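Local coordinates for protein yjcS (Bacillus subtilis, PDB 1Q8B), which is of unknown function but belongs to the antibiotic biosynthesis monooxygenase family of the dimeric alpha-beta barrel clan, and probably has catalytic activity, at residues Glu46-Phe51 against Glu67-Glu72; Glu40-Glu45 against Lys81-Asp86; Ser12-Thr17 against Leu98-Val103; Ala18-Ile23 against Glu91-Glu96. All blocks are in the same frame, centred on the assembly; numbering follows the deposited sequence.

Interaction 1: Glu46-Phe51 against Glu67-Glu72; sequences EGCITF and EIWENE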
loop_
_atom_site.group_PDB
_atom_site.type_symbol
_atom_site.label_atom_id
_atom_site.label_comp_id
_atom_site.label_asym_id
_atom_site.label_seq_id
_atom_site.Cartn_x
_atom_site.Cartn_y
_atom_site.Cartn_z
ATOM N N GLU A 46 -0.286 -6.910 10.049
ATOM C CA GLU A 46 -1.134 -6.664 11.201
ATOM C C GLU A 46 -2.625 -6.574 10.882
ATOM O O GLU A 46 -3.448 -7.187 11.565
ATOM C CB GLU A 46 -0.681 -5.385 11.898
ATOM C CG GLU A 46 -0.599 -5.536 13.397
ATOM C CD GLU A 46 0.270 -6.715 13.791
ATOM O OE1 GLU A 46 1.446 -6.748 13.364
ATOM O OE2 GLU A 46 -0.217 -7.611 14.521
ATOM N N GLY A 47 -2.968 -5.815 9.843
ATOM C CA GLY A 47 -4.363 -5.640 9.475
ATOM C C GLY A 47 -5.037 -6.756 8.694
ATOM O O GLY A 47 -6.221 -6.662 8.381
ATOM N N CYS A 48 -4.305 -7.819 8.382
ATOM C CA CYS A 48 -4.874 -8.931 7.623
ATOM C C CYS A 48 -5.491 -10.032 8.487
ATOM O O CYS A 48 -4.800 -10.670 9.275
ATOM C CB CYS A 48 -3.798 -9.550 6.727
ATOM S SG CYS A 48 -4.397 -10.889 5.672
ATOM N N ILE A 49 -6.796 -10.244 8.345
ATOM C CA ILE A 49 -7.473 -11.299 9.092
ATOM C C ILE A 49 -7.231 -12.590 8.305
ATOM O O ILE A 49 -6.835 -13.600 8.875
ATOM C CB ILE A 49 -8.993 -11.017 9.232
ATOM C CG1 ILE A 49 -9.214 -9.835 10.173
ATOM C CG2 ILE A 49 -9.713 -12.240 9.777
ATOM C CD1 ILE A 49 -10.655 -9.358 10.242
ATOM N N THR A 50 -7.465 -12.559 6.995
ATOM C CA THR A 50 -7.206 -13.725 6.156
ATOM C C THR A 50 -6.886 -13.310 4.718
ATOM O O THR A 50 -7.353 -12.282 4.230
ATOM C CB THR A 50 -8.407 -14.734 6.117
ATOM O OG1 THR A 50 -9.511 -14.153 5.419
ATOM C CG2 THR A 50 -8.851 -15.109 7.510
ATOM N N PHE A 51 -6.061 -14.110 4.058
ATOM C CA PHE A 51 -5.688 -13.880 2.673
ATOM C C PHE A 51 -5.342 -15.248 2.114
ATOM O O PHE A 51 -4.472 -15.938 2.645
ATOM C CB PHE A 51 -4.463 -12.969 2.561
ATOM C CG PHE A 51 -4.121 -12.578 1.139
ATOM C CD1 PHE A 51 -4.580 -11.380 0.599
ATOM C CD2 PHE A 51 -3.349 -13.420 0.336
ATOM C CE1 PHE A 51 -4.273 -11.021 -0.720
ATOM C CE2 PHE A 51 -3.037 -13.071 -0.984
ATOM C CZ PHE A 51 -3.499 -11.869 -1.513
ATOM N N GLU A 67 -10.209 -12.591 0.721
ATOM C CA GLU A 67 -9.550 -11.704 1.676
ATOM C C GLU A 67 -10.474 -11.119 2.735
ATOM O O GLU A 67 -11.623 -10.788 2.452
ATOM C CB GLU A 67 -8.894 -10.534 0.933
ATOM C CG GLU A 67 -7.953 -10.918 -0.203
ATOM C CD GLU A 67 -7.536 -9.717 -1.048
ATOM O OE1 GLU A 67 -7.669 -8.565 -0.580
ATOM O OE2 GLU A 67 -7.062 -9.922 -2.183
ATOM N N ILE A 68 -9.957 -11.002 3.956
ATOM C CA ILE A 68 -10.687 -10.382 5.062
ATOM C C ILE A 68 -9.689 -9.430 5.738
ATOM O O ILE A 68 -8.586 -9.833 6.103
ATOM C CB ILE A 68 -11.185 -11.403 6.115
ATOM C CG1 ILE A 68 -12.111 -12.436 5.474
ATOM C CG2 ILE A 68 -11.969 -10.673 7.202
ATOM C CD1 ILE A 68 -12.667 -13.433 6.475
ATOM N N TRP A 69 -10.069 -8.166 5.888
ATOM C CA TRP A 69 -9.185 -7.184 6.507
ATOM C C TRP A 69 -9.850 -6.506 7.699
ATOM O O TRP A 69 -11.078 -6.491 7.806
ATOM C CB TRP A 69 -8.787 -6.104 5.497
ATOM C CG TRP A 69 -8.235 -6.628 4.214
ATOM C CD1 TRP A 69 -8.943 -6.972 3.095
ATOM C CD2 TRP A 69 -6.855 -6.859 3.904
ATOM N NE1 TRP A 69 -8.087 -7.398 2.109
ATOM C CE2 TRP A 69 -6.800 -7.339 2.576
ATOM C CE3 TRP A 69 -5.657 -6.703 4.620
ATOM C CZ2 TRP A 69 -5.594 -7.666 1.946
ATOM C CZ3 TRP A 69 -4.459 -7.030 3.991
ATOM C CH2 TRP A 69 -4.439 -7.506 2.667
ATOM N N GLU A 70 -9.033 -5.941 8.586
ATOM C CA GLU A 70 -9.536 -5.236 9.759
ATOM C C GLU A 70 -10.351 -4.032 9.311
ATOM O O GLU A 70 -11.295 -3.627 9.984
ATOM C CB GLU A 70 -8.376 -4.754 10.622
ATOM C CG GLU A 70 -7.606 -5.862 11.302
ATOM C CD GLU A 70 -8.361 -6.459 12.474
ATOM O OE1 GLU A 70 -9.460 -5.954 12.806
ATOM O OE2 GLU A 70 -7.847 -7.431 13.069
ATOM N N ASN A 71 -9.979 -3.470 8.165
ATOM C CA ASN A 71 -10.662 -2.303 7.618
ATOM C C ASN A 71 -10.096 -1.939 6.249
ATOM O O ASN A 71 -9.171 -2.586 5.755
ATOM C CB ASN A 71 -10.496 -1.125 8.569
ATOM C CG ASN A 71 -9.066 -0.945 8.998
ATOM O OD1 ASN A 71 -8.183 -0.688 8.178
ATOM N ND2 ASN A 71 -8.819 -1.098 10.285
ATOM N N GLU A 72 -10.656 -0.902 5.642
ATOM C CA GLU A 72 -10.219 -0.460 4.330
ATOM C C GLU A 72 -8.784 0.038 4.258
ATOM O O GLU A 72 -8.124 -0.149 3.233
ATOM C CB GLU A 72 -11.153 0.624 3.809
ATOM C CG GLU A 72 -12.477 0.087 3.349
ATOM C CD GLU A 72 -13.452 1.183 2.991
ATOM O OE1 GLU A 72 -13.056 2.104 2.240
ATOM O OE2 GLU A 72 -14.612 1.116 3.454
#
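C48 faces W69, T50 faces I68 and F51 faces E67 in antiparallel pairs, and the register slips by one residue between C48 and T50, so that I49 N and T50 N both bond to I68 O from the same face of its carbonyl plane, at 2.9 Å and 3.1 Å. T50 N gives the straighter bond (168° at the hydrogen). Beyond the bulge, E70 N closes on G47 O at 2.9 Å. On the side of the sheet that carries C48, F51, E67 and W69, C48 SG sits over the six-membered ring of W69, 4.6 Å from its centroid. With F51 CG anti to the backbone N (chi1 -174°), the ring lies alongside E67, F51 CE1 3.3 Å from E67 OE2 and ring and carboxylate planes 30° apart. E67 OE1 takes the indole N-H, W69 NE1, at 3.0 Å through its anti lone pair. I49, at the bulge, turns toward the partner strand, and its CD1 meets I68 CG2 at 3.6 Å. The indole also packs on A74 and V75 of helix 72-78. Two bonds on one carbonyl, with I49 and T50 both opposite I68, define a classic beta bulge, here in the hairpin of strands 48-55 and 62-69.

Interaction 2: Glu40-Glu45 against Lys81-Asp86; sequences EETNKE and KKHTID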
loop_
_atom_site.group_PDB
_atom_site.type_symbol
_atom_site.label_atom_id
_atom_site.label_comp_id
_atom_site.label_asym_id
_atom_site.label_seq_id
_atom_site.Cartn_x
_atom_site.Cartn_y
_atom_site.Cartn_z
ATOM N N GLU A 40 1.810 -15.967 2.180
ATOM C CA GLU A 40 2.489 -16.188 3.444
ATOM C C GLU A 40 2.863 -14.885 4.138
ATOM O O GLU A 40 2.678 -14.739 5.349
ATOM C CB GLU A 40 3.742 -17.027 3.230
ATOM C CG GLU A 40 4.309 -17.539 4.530
ATOM C CD GLU A 40 5.598 -18.290 4.336
ATOM O OE1 GLU A 40 5.608 -19.245 3.524
ATOM O OE2 GLU A 40 6.596 -17.923 5.000
ATOM N N GLU A 41 3.384 -13.935 3.371
ATOM C CA GLU A 41 3.784 -12.654 3.934
ATOM C C GLU A 41 2.620 -11.721 4.284
ATOM O O GLU A 41 2.675 -11.029 5.303
ATOM C CB GLU A 41 4.765 -11.939 2.988
ATOM C CG GLU A 41 6.163 -12.552 2.971
ATOM C CD GLU A 41 6.745 -12.715 4.376
ATOM O OE1 GLU A 41 7.056 -11.688 5.024
ATOM O OE2 GLU A 41 6.879 -13.875 4.837
ATOM N N THR A 42 1.562 -11.701 3.471
ATOM C CA THR A 42 0.450 -10.799 3.781
ATOM C C THR A 42 -0.365 -11.282 4.984
ATOM O O THR A 42 -0.994 -10.473 5.668
ATOM C CB THR A 42 -0.491 -10.535 2.544
ATOM O OG1 THR A 42 -1.524 -11.514 2.489
ATOM C CG2 THR A 42 0.284 -10.582 1.255
ATOM N N ASN A 43 -0.353 -12.584 5.265
ATOM C CA ASN A 43 -1.083 -13.082 6.430
ATOM C C ASN A 43 -0.401 -12.620 7.713
ATOM O O ASN A 43 -0.986 -12.666 8.790
ATOM C CB ASN A 43 -1.178 -14.609 6.421
ATOM C CG ASN A 43 -2.392 -15.110 5.654
ATOM O OD1 ASN A 43 -2.277 -15.579 4.524
ATOM N ND2 ASN A 43 -3.566 -14.998 6.264
ATOM N N LYS A 44 0.841 -12.168 7.589
ATOM C CA LYS A 44 1.591 -11.678 8.738
ATOM C C LYS A 44 1.356 -10.183 8.947
ATOM O O LYS A 44 1.731 -9.640 9.985
ATOM C CB LYS A 44 3.089 -11.914 8.554
ATOM C CG LYS A 44 3.519 -13.367 8.483
ATOM C CD LYS A 44 5.003 -13.428 8.156
ATOM C CE LYS A 44 5.497 -14.838 7.927
ATOM N NZ LYS A 44 6.916 -14.813 7.455
ATOM N N GLU A 45 0.764 -9.513 7.957
ATOM C CA GLU A 45 0.490 -8.086 8.091
ATOM C C GLU A 45 -0.490 -7.941 9.239
ATOM O O GLU A 45 -1.410 -8.748 9.388
ATOM C CB GLU A 45 -0.137 -7.513 6.822
ATOM C CG GLU A 45 0.713 -7.661 5.575
ATOM C CD GLU A 45 0.050 -7.052 4.348
ATOM O OE1 GLU A 45 0.491 -7.362 3.218
ATOM O OE2 GLU A 45 -0.907 -6.264 4.513
ATOM N N LYS A 81 3.376 -2.445 1.066
ATOM C CA LYS A 81 4.353 -3.436 1.508
ATOM C C LYS A 81 5.222 -3.863 0.335
ATOM O O LYS A 81 4.736 -3.994 -0.788
ATOM C CB LYS A 81 3.646 -4.670 2.066
ATOM C CG LYS A 81 2.656 -4.388 3.177
ATOM C CD LYS A 81 3.335 -3.808 4.390
ATOM C CE LYS A 81 2.364 -3.736 5.545
ATOM N NZ LYS A 81 2.993 -3.122 6.750
ATOM N N LYS A 82 6.504 -4.092 0.597
ATOM C CA LYS A 82 7.422 -4.502 -0.454
ATOM C C LYS A 82 7.091 -5.883 -1.017
ATOM O O LYS A 82 7.269 -6.118 -2.209
ATOM C CB LYS A 82 8.863 -4.505 0.057
ATOM C CG LYS A 82 9.849 -5.003 -0.989
ATOM C CD LYS A 82 11.248 -5.221 -0.437
ATOM C CE LYS A 82 12.176 -5.701 -1.548
ATOM N NZ LYS A 82 12.190 -4.705 -2.669
ATOM N N HIS A 83 6.621 -6.799 -0.171
ATOM C CA HIS A 83 6.292 -8.140 -0.653
ATOM C C HIS A 83 5.132 -8.098 -1.638
ATOM O O HIS A 83 5.029 -8.940 -2.530
ATOM C CB HIS A 83 5.986 -9.113 0.507
ATOM C CG HIS A 83 4.907 -8.656 1.441
ATOM N ND1 HIS A 83 5.160 -8.301 2.750
ATOM C CD2 HIS A 83 3.568 -8.538 1.274
ATOM C CE1 HIS A 83 4.025 -7.985 3.348
ATOM N NE2 HIS A 83 3.044 -8.121 2.473
ATOM N N THR A 84 4.268 -7.103 -1.487
ATOM C CA THR A 84 3.143 -6.950 -2.392
ATOM C C THR A 84 3.641 -6.334 -3.695
ATOM O O THR A 84 3.375 -6.851 -4.777
ATOM C CB THR A 84 2.072 -6.043 -1.790
ATOM O OG1 THR A 84 1.619 -6.604 -0.554
ATOM C CG2 THR A 84 0.898 -5.912 -2.736
ATOM N N ILE A 85 4.384 -5.236 -3.589
ATOM C CA ILE A 85 4.912 -4.554 -4.768
ATOM C C ILE A 85 5.826 -5.458 -5.602
ATOM O O ILE A 85 5.862 -5.349 -6.830
ATOM C CB ILE A 85 5.671 -3.272 -4.359
ATOM C CG1 ILE A 85 4.696 -2.286 -3.716
ATOM C CG2 ILE A 85 6.330 -2.640 -5.570
ATOM C CD1 ILE A 85 5.365 -1.099 -3.051
ATOM N N ASP A 86 6.556 -6.354 -4.943
ATOM C CA ASP A 86 7.444 -7.275 -5.650
ATOM C C ASP A 86 6.675 -8.129 -6.664
ATOM O O ASP A 86 7.129 -8.333 -7.787
ATOM C CB ASP A 86 8.162 -8.188 -4.653
ATOM C CG ASP A 86 9.357 -7.518 -3.995
ATOM O OD1 ASP A 86 9.892 -8.089 -3.017
ATOM O OD2 ASP A 86 9.768 -6.431 -4.465
HETATM O O HOH W 1 7.395 -9.479 4.088
#
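E41, T42 and E45 meet H83 where the last part of helix 28-42 and the type I turn after it, T42 to E45, come up against the first turn of helix 82-88; both helices lie on one side of the four-stranded antiparallel sheet of this ABM-family fold. The polar part centres on a His-carboxylate hydrogen bond. H83 NE2 gives its N-H to E45 OE1 at 2.8 Å with 167° at the hydrogen; the oxygen lies in the imidazole plane but is met on its anti side, with the donor 22° out of the carboxylate plane. The same oxygen also accepts from H78 ND1, so two imidazole nitrogens grip it. Apolar contacts hold the ring from both faces. H83 CG lies between the backbone N and the carbonyl carbon (chi1 55°), which brings the ring under E41 CB, 3.7 Å from the centroid in a CH-pi contact; K81 CB lies over the opposite face, toward the rim. T42 CG2 adds a contact with H83 CD2 at 3.9 Å. Among the charged groups, K44 NZ forms a salt bridge with E41 OE2 at 2.8 Å. K81 runs past E45 in the opposite direction, and its ammonium bonds to V95 O of the second subunit, so this site borders that chain. At the other imidazole nitrogen, H83 ND1, a water stands 2.9 Å away.

Interaction 3: Ser12-Thr17 against Leu98-Val103; sequences SMHYIT and LMKSNV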
loop_
_atom_site.group_PDB
_atom_site.type_symbol
_atom_site.label_atom_id
_atom_site.label_comp_id
_atom_site.label_asym_id
_atom_site.label_seq_id
_atom_site.Cartn_x
_atom_site.Cartn_y
_atom_site.Cartn_z
ATOM N N SER A 12 -16.444 -5.322 13.223
ATOM C CA SER A 12 -16.501 -4.995 11.765
ATOM C C SER A 12 -15.278 -5.507 11.003
ATOM O O SER A 12 -14.161 -5.481 11.518
ATOM C CB SER A 12 -16.611 -3.485 11.574
ATOM O OG SER A 12 -16.689 -3.172 10.197
HETATM N N MSE A 13 -15.498 -5.975 9.776
HETATM C CA MSE A 13 -14.420 -6.495 8.931
HETATM C C MSE A 13 -14.652 -6.109 7.473
HETATM O O MSE A 13 -15.793 -5.933 7.036
HETATM C CB MSE A 13 -14.344 -8.022 9.026
HETATM C CG MSE A 13 -14.133 -8.559 10.427
HETATM SE SE MSE A 13 -14.308 -10.498 10.495
HETATM C CE MSE A 13 -16.244 -10.618 10.438
ATOM N N HIS A 14 -13.562 -5.987 6.722
ATOM C CA HIS A 14 -13.645 -5.627 5.318
ATOM C C HIS A 14 -13.326 -6.853 4.482
ATOM O O HIS A 14 -12.182 -7.319 4.455
ATOM C CB HIS A 14 -12.662 -4.506 4.992
ATOM C CG HIS A 14 -12.869 -3.899 3.640
ATOM N ND1 HIS A 14 -11.987 -4.081 2.597
ATOM C CD2 HIS A 14 -13.860 -3.110 3.161
ATOM C CE1 HIS A 14 -12.422 -3.426 1.534
ATOM N NE2 HIS A 14 -13.557 -2.827 1.850
ATOM N N TYR A 15 -14.354 -7.366 3.808
ATOM C CA TYR A 15 -14.244 -8.549 2.957
ATOM C C TYR A 15 -14.001 -8.243 1.486
ATOM O O TYR A 15 -14.616 -7.339 0.910
ATOM C CB TYR A 15 -15.524 -9.387 3.023
ATOM C CG TYR A 15 -15.649 -10.328 4.196
ATOM C CD1 TYR A 15 -16.039 -9.865 5.450
ATOM C CD2 TYR A 15 -15.450 -11.702 4.026
ATOM C CE1 TYR A 15 -16.239 -10.750 6.506
ATOM C CE2 TYR A 15 -15.644 -12.594 5.073
ATOM C CZ TYR A 15 -16.040 -12.115 6.306
ATOM O OH TYR A 15 -16.242 -12.997 7.338
ATOM N N ILE A 16 -13.126 -9.028 0.871
ATOM C CA ILE A 16 -12.848 -8.867 -0.543
ATOM C C ILE A 16 -12.704 -10.209 -1.239
ATOM O O ILE A 16 -11.998 -11.095 -0.758
ATOM C CB ILE A 16 -11.548 -8.073 -0.805
ATOM C CG1 ILE A 16 -11.712 -6.616 -0.365
ATOM C CG2 ILE A 16 -11.214 -8.119 -2.300
ATOM C CD1 ILE A 16 -10.494 -5.757 -0.646
ATOM N N THR A 17 -13.403 -10.358 -2.360
ATOM C CA THR A 17 -13.296 -11.556 -3.183
ATOM C C THR A 17 -12.936 -10.999 -4.545
ATOM O O THR A 17 -13.623 -10.118 -5.064
ATOM C CB THR A 17 -14.618 -12.335 -3.291
ATOM O OG1 THR A 17 -14.965 -12.847 -2.006
ATOM C CG2 THR A 17 -14.471 -13.511 -4.265
ATOM N N LEU A 98 -14.002 -7.626 -8.937
ATOM C CA LEU A 98 -13.786 -7.567 -7.507
ATOM C C LEU A 98 -15.011 -7.062 -6.757
ATOM O O LEU A 98 -15.679 -6.128 -7.190
ATOM C CB LEU A 98 -12.577 -6.666 -7.219
ATOM C CG LEU A 98 -12.177 -6.399 -5.766
ATOM C CD1 LEU A 98 -10.739 -5.914 -5.723
ATOM C CD2 LEU A 98 -13.118 -5.371 -5.135
HETATM N N MSE A 99 -15.302 -7.692 -5.623
HETATM C CA MSE A 99 -16.431 -7.286 -4.808
HETATM C C MSE A 99 -16.009 -7.094 -3.354
HETATM O O MSE A 99 -15.483 -8.004 -2.708
HETATM C CB MSE A 99 -17.560 -8.310 -4.933
HETATM C CG MSE A 99 -18.165 -8.325 -6.331
HETATM SE SE MSE A 99 -19.414 -9.763 -6.659
HETATM C CE MSE A 99 -21.025 -8.896 -6.000
ATOM N N LYS A 100 -16.239 -5.878 -2.869
ATOM C CA LYS A 100 -15.898 -5.463 -1.513
ATOM C C LYS A 100 -17.152 -5.399 -0.651
ATOM O O LYS A 100 -18.248 -5.150 -1.154
ATOM C CB LYS A 100 -15.254 -4.071 -1.537
ATOM C CG LYS A 100 -13.819 -4.009 -2.056
ATOM C CD LYS A 100 -13.360 -2.548 -2.253
ATOM C CE LYS A 100 -11.828 -2.376 -2.216
ATOM N NZ LYS A 100 -11.335 -2.008 -0.844
ATOM N N SER A 101 -16.986 -5.606 0.652
ATOM C CA SER A 101 -18.111 -5.547 1.573
ATOM C C SER A 101 -17.668 -5.389 3.017
ATOM O O SER A 101 -16.712 -6.016 3.461
ATOM C CB SER A 101 -18.975 -6.805 1.449
ATOM O OG SER A 101 -20.065 -6.761 2.358
ATOM N N ASN A 102 -18.364 -4.527 3.742
ATOM C CA ASN A 102 -18.069 -4.319 5.144
ATOM C C ASN A 102 -19.085 -5.168 5.881
ATOM O O ASN A 102 -20.288 -5.029 5.671
ATOM C CB ASN A 102 -18.213 -2.842 5.507
ATOM C CG ASN A 102 -17.112 -1.990 4.907
ATOM O OD1 ASN A 102 -15.930 -2.246 5.128
ATOM N ND2 ASN A 102 -17.492 -0.975 4.143
ATOM N N VAL A 103 -18.588 -6.066 6.722
ATOM C CA VAL A 103 -19.423 -6.985 7.487
ATOM C C VAL A 103 -19.157 -6.811 8.976
ATOM O O VAL A 103 -18.007 -6.839 9.405
ATOM C CB VAL A 103 -19.105 -8.451 7.098
ATOM C CG1 VAL A 103 -19.890 -9.409 7.972
ATOM C CG2 VAL A 103 -19.416 -8.678 5.627
HETATM O O HOH W 2 -15.617 -0.402 1.395
HETATM O O HOH W 3 -16.619 -8.778 -0.608
#
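M13 to T17 pair with V103 to M99 in an antiparallel ladder between strands 13-22 and 93-103, their axes 4.7 Å apart at closest and 159° from one N-to-C direction to the other. Six backbone bonds alternate with CA-H...O contacts; Y15 N to S101 O, at 2.7 Å, is among the shortest. Strand 93-103 is outermost in the four-stranded sheet of this chain, whereas strand 13-22 is interior and also bonds to strand 62-69 through H14 and I16. On the face bearing H14, I16, K100 and N102, H14 CG stands anti to the backbone N (chi1 -169°), and the ring leans toward strand 93-103, where N102 OD1 meets its edge 3.0 Å from H14 CD2. K100 NZ also comes close to that ring, but this is a non-bonded approach of doubtful detail. K100 runs alongside I16, K100 CG to I16 CG1 at 3.8 Å. On the opposite face, V103 CG2 touches Y15 CD1 at 3.6 Å. A water 3.2 Å from H14 NE2 leads to a weak bond with N102 ND2.

Interaction 4: Ala18-Ile23 against Glu91-Glu96; sequences ACLKII and ELTEVE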
loop_
_atom_site.group_PDB
_atom_site.type_symbol
_atom_site.label_atom_id
_atom_site.label_comp_id
_atom_site.label_asym_id
_atom_site.label_seq_id
_atom_site.Cartn_x
_atom_site.Cartn_y
_atom_site.Cartn_z
ATOM N N ALA A 18 -11.850 -11.494 -5.120
ATOM C CA ALA A 18 -11.427 -10.994 -6.411
ATOM C C ALA A 18 -10.969 -12.116 -7.317
ATOM O O ALA A 18 -10.478 -13.146 -6.859
ATOM C CB ALA A 18 -10.302 -9.981 -6.228
ATOM N N CYS A 19 -11.148 -11.908 -8.612
ATOM C CA CYS A 19 -10.726 -12.875 -9.600
ATOM C C CYS A 19 -9.699 -12.163 -10.447
ATOM O O CYS A 19 -9.987 -11.107 -11.014
ATOM C CB CYS A 19 -11.893 -13.311 -10.483
ATOM S SG CYS A 19 -11.412 -14.548 -11.732
ATOM N N LEU A 20 -8.503 -12.734 -10.516
ATOM C CA LEU A 20 -7.423 -12.161 -11.300
ATOM C C LEU A 20 -7.265 -12.878 -12.633
ATOM O O LEU A 20 -7.355 -14.105 -12.713
ATOM C CB LEU A 20 -6.091 -12.268 -10.554
ATOM C CG LEU A 20 -5.925 -11.703 -9.145
ATOM C CD1 LEU A 20 -4.460 -11.797 -8.756
ATOM C CD2 LEU A 20 -6.388 -10.260 -9.092
ATOM N N LYS A 21 -7.026 -12.104 -13.682
ATOM C CA LYS A 21 -6.797 -12.675 -14.993
ATOM C C LYS A 21 -5.274 -12.712 -15.165
ATOM O O LYS A 21 -4.605 -11.697 -14.966
ATOM C CB LYS A 21 -7.429 -11.794 -16.072
ATOM C CG LYS A 21 -7.357 -12.402 -17.461
ATOM C CD LYS A 21 -7.646 -11.375 -18.524
ATOM C CE LYS A 21 -7.350 -11.947 -19.892
ATOM N NZ LYS A 21 -7.453 -10.900 -20.939
ATOM N N ILE A 22 -4.719 -13.876 -15.498
ATOM C CA ILE A 22 -3.273 -13.976 -15.702
ATOM C C ILE A 22 -2.957 -13.488 -17.114
ATOM O O ILE A 22 -3.479 -14.015 -18.095
ATOM C CB ILE A 22 -2.759 -15.434 -15.564
ATOM C CG1 ILE A 22 -2.997 -15.952 -14.149
ATOM C CG2 ILE A 22 -1.269 -15.495 -15.867
ATOM C CD1 ILE A 22 -2.772 -17.441 -14.004
ATOM N N ILE A 23 -2.115 -12.467 -17.211
ATOM C CA ILE A 23 -1.734 -11.916 -18.506
ATOM C C ILE A 23 -0.312 -12.338 -18.861
ATOM O O ILE A 23 0.187 -12.038 -19.943
ATOM C CB ILE A 23 -1.853 -10.376 -18.507
ATOM C CG1 ILE A 23 -0.997 -9.777 -17.386
ATOM C CG2 ILE A 23 -3.320 -9.979 -18.339
ATOM C CD1 ILE A 23 -1.119 -8.262 -17.260
ATOM N N GLU A 91 4.037 -8.025 -13.166
ATOM C CA GLU A 91 2.948 -7.892 -14.125
ATOM C C GLU A 91 2.409 -9.247 -14.562
ATOM O O GLU A 91 2.271 -9.510 -15.754
ATOM C CB GLU A 91 3.435 -7.133 -15.355
ATOM C CG GLU A 91 4.062 -5.796 -15.044
ATOM C CD GLU A 91 4.829 -5.234 -16.225
ATOM O OE1 GLU A 91 5.361 -4.110 -16.103
ATOM O OE2 GLU A 91 4.904 -5.916 -17.274
ATOM N N LEU A 92 2.093 -10.100 -13.597
ATOM C CA LEU A 92 1.587 -11.432 -13.898
ATOM C C LEU A 92 0.079 -11.450 -14.088
ATOM O O LEU A 92 -0.453 -12.304 -14.798
ATOM C CB LEU A 92 1.954 -12.386 -12.765
ATOM C CG LEU A 92 3.446 -12.514 -12.452
ATOM C CD1 LEU A 92 3.640 -13.240 -11.120
ATOM C CD2 LEU A 92 4.138 -13.242 -13.603
ATOM N N THR A 93 -0.604 -10.496 -13.463
ATOM C CA THR A 93 -2.061 -10.433 -13.523
ATOM C C THR A 93 -2.629 -9.016 -13.581
ATOM O O THR A 93 -1.907 -8.023 -13.550
ATOM C CB THR A 93 -2.686 -11.067 -12.252
ATOM O OG1 THR A 93 -2.241 -10.335 -11.099
ATOM C CG2 THR A 93 -2.276 -12.525 -12.098
ATOM N N GLU A 94 -3.952 -8.967 -13.667
ATOM C CA GLU A 94 -4.731 -7.738 -13.632
ATOM C C GLU A 94 -6.057 -8.227 -13.054
ATOM O O GLU A 94 -6.414 -9.395 -13.233
ATOM C CB GLU A 94 -4.911 -7.112 -15.030
ATOM C CG GLU A 94 -5.590 -7.954 -16.079
ATOM C CD GLU A 94 -5.708 -7.221 -17.405
ATOM O OE1 GLU A 94 -4.800 -6.427 -17.735
ATOM O OE2 GLU A 94 -6.695 -7.443 -18.130
ATOM N N VAL A 95 -6.760 -7.367 -12.325
ATOM C CA VAL A 95 -8.035 -7.755 -11.729
ATOM C C VAL A 95 -9.142 -7.743 -12.776
ATOM O O VAL A 95 -9.330 -6.752 -13.478
ATOM C CB VAL A 95 -8.425 -6.801 -10.573
ATOM C CG1 VAL A 95 -9.783 -7.185 -10.009
ATOM C CG2 VAL A 95 -7.374 -6.854 -9.488
ATOM N N GLU A 96 -9.863 -8.854 -12.887
ATOM C CA GLU A 96 -10.956 -8.965 -13.843
ATOM C C GLU A 96 -12.226 -8.449 -13.170
ATOM O O GLU A 96 -12.978 -7.670 -13.752
ATOM C CB GLU A 96 -11.137 -10.417 -14.287
ATOM C CG GLU A 96 -12.002 -10.557 -15.523
ATOM C CD GLU A 96 -12.050 -11.976 -16.044
ATOM O OE1 GLU A 96 -12.734 -12.823 -15.426
ATOM O OE2 GLU A 96 -11.393 -12.245 -17.074
HETATM O O HOH W 4 -6.053 -8.704 -21.081
#
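K21 and E94 form the hydrogen-bonded pair of this antiparallel join, K21 N to E94 O at 2.8 Å, and their side chains leave the same face of the sheet side by side. K21 CG is anti to the backbone N (chi1 -174°), and the chain beyond is extended. K21 CB lies near E94 O and E96 OE2; K21 CG is 4.1 Å from E96 OE2; K21 CD is 4.1 Å from both E94 OE2 and E96 OE2. At the tip, K21 NZ remains 4.5 Å from E94 OE2, beyond a salt bridge. A water spans the gap, accepting from K21 NZ at 2.6 Å and donating to E94 OE2 at 3.3 Å. Next to this pair, I23 CG2 packs on E94 CD, the two side chains crossing at about a right angle. The opposite face is mainly apolar, apart from the T93 hydroxyl: L20 CD2 meets V95 CG2 at 3.6 Å, and L20 CD1 approaches T93 OG1. Backbone bonds at C19 O and I23 N extend the ladder at its two ends. The chemistry thus separates by face, with packing partly covered by helix 28-42 through L20, I22 and T93 on one side and, on the other, a charge attraction probably softened by the intervening water.

In the fold
Interactions 3 and 4 are successive parts of one strand pair, 13-22 with 93-103, their centres about 19 Å apart and their segments meeting where L98 CG packs on A18 CB at 4.1 Å. Interaction 1 joins the same sheet from the other edge of strand 13-22: W69 N lies 2.7 Å from H14 O, a probable hydrogen bond, and its centre is about 9 Å from that of interaction 3. Interaction 2 belongs to the helical layer and touches interaction 1, with W69 CZ3 3.7 Å from E45 OE2; its centre is about 17 Å from that of interaction 4. K81 and K82 of interaction 2 bond to V95 and E94 of the second subunit, that copy's equivalent of interaction 4.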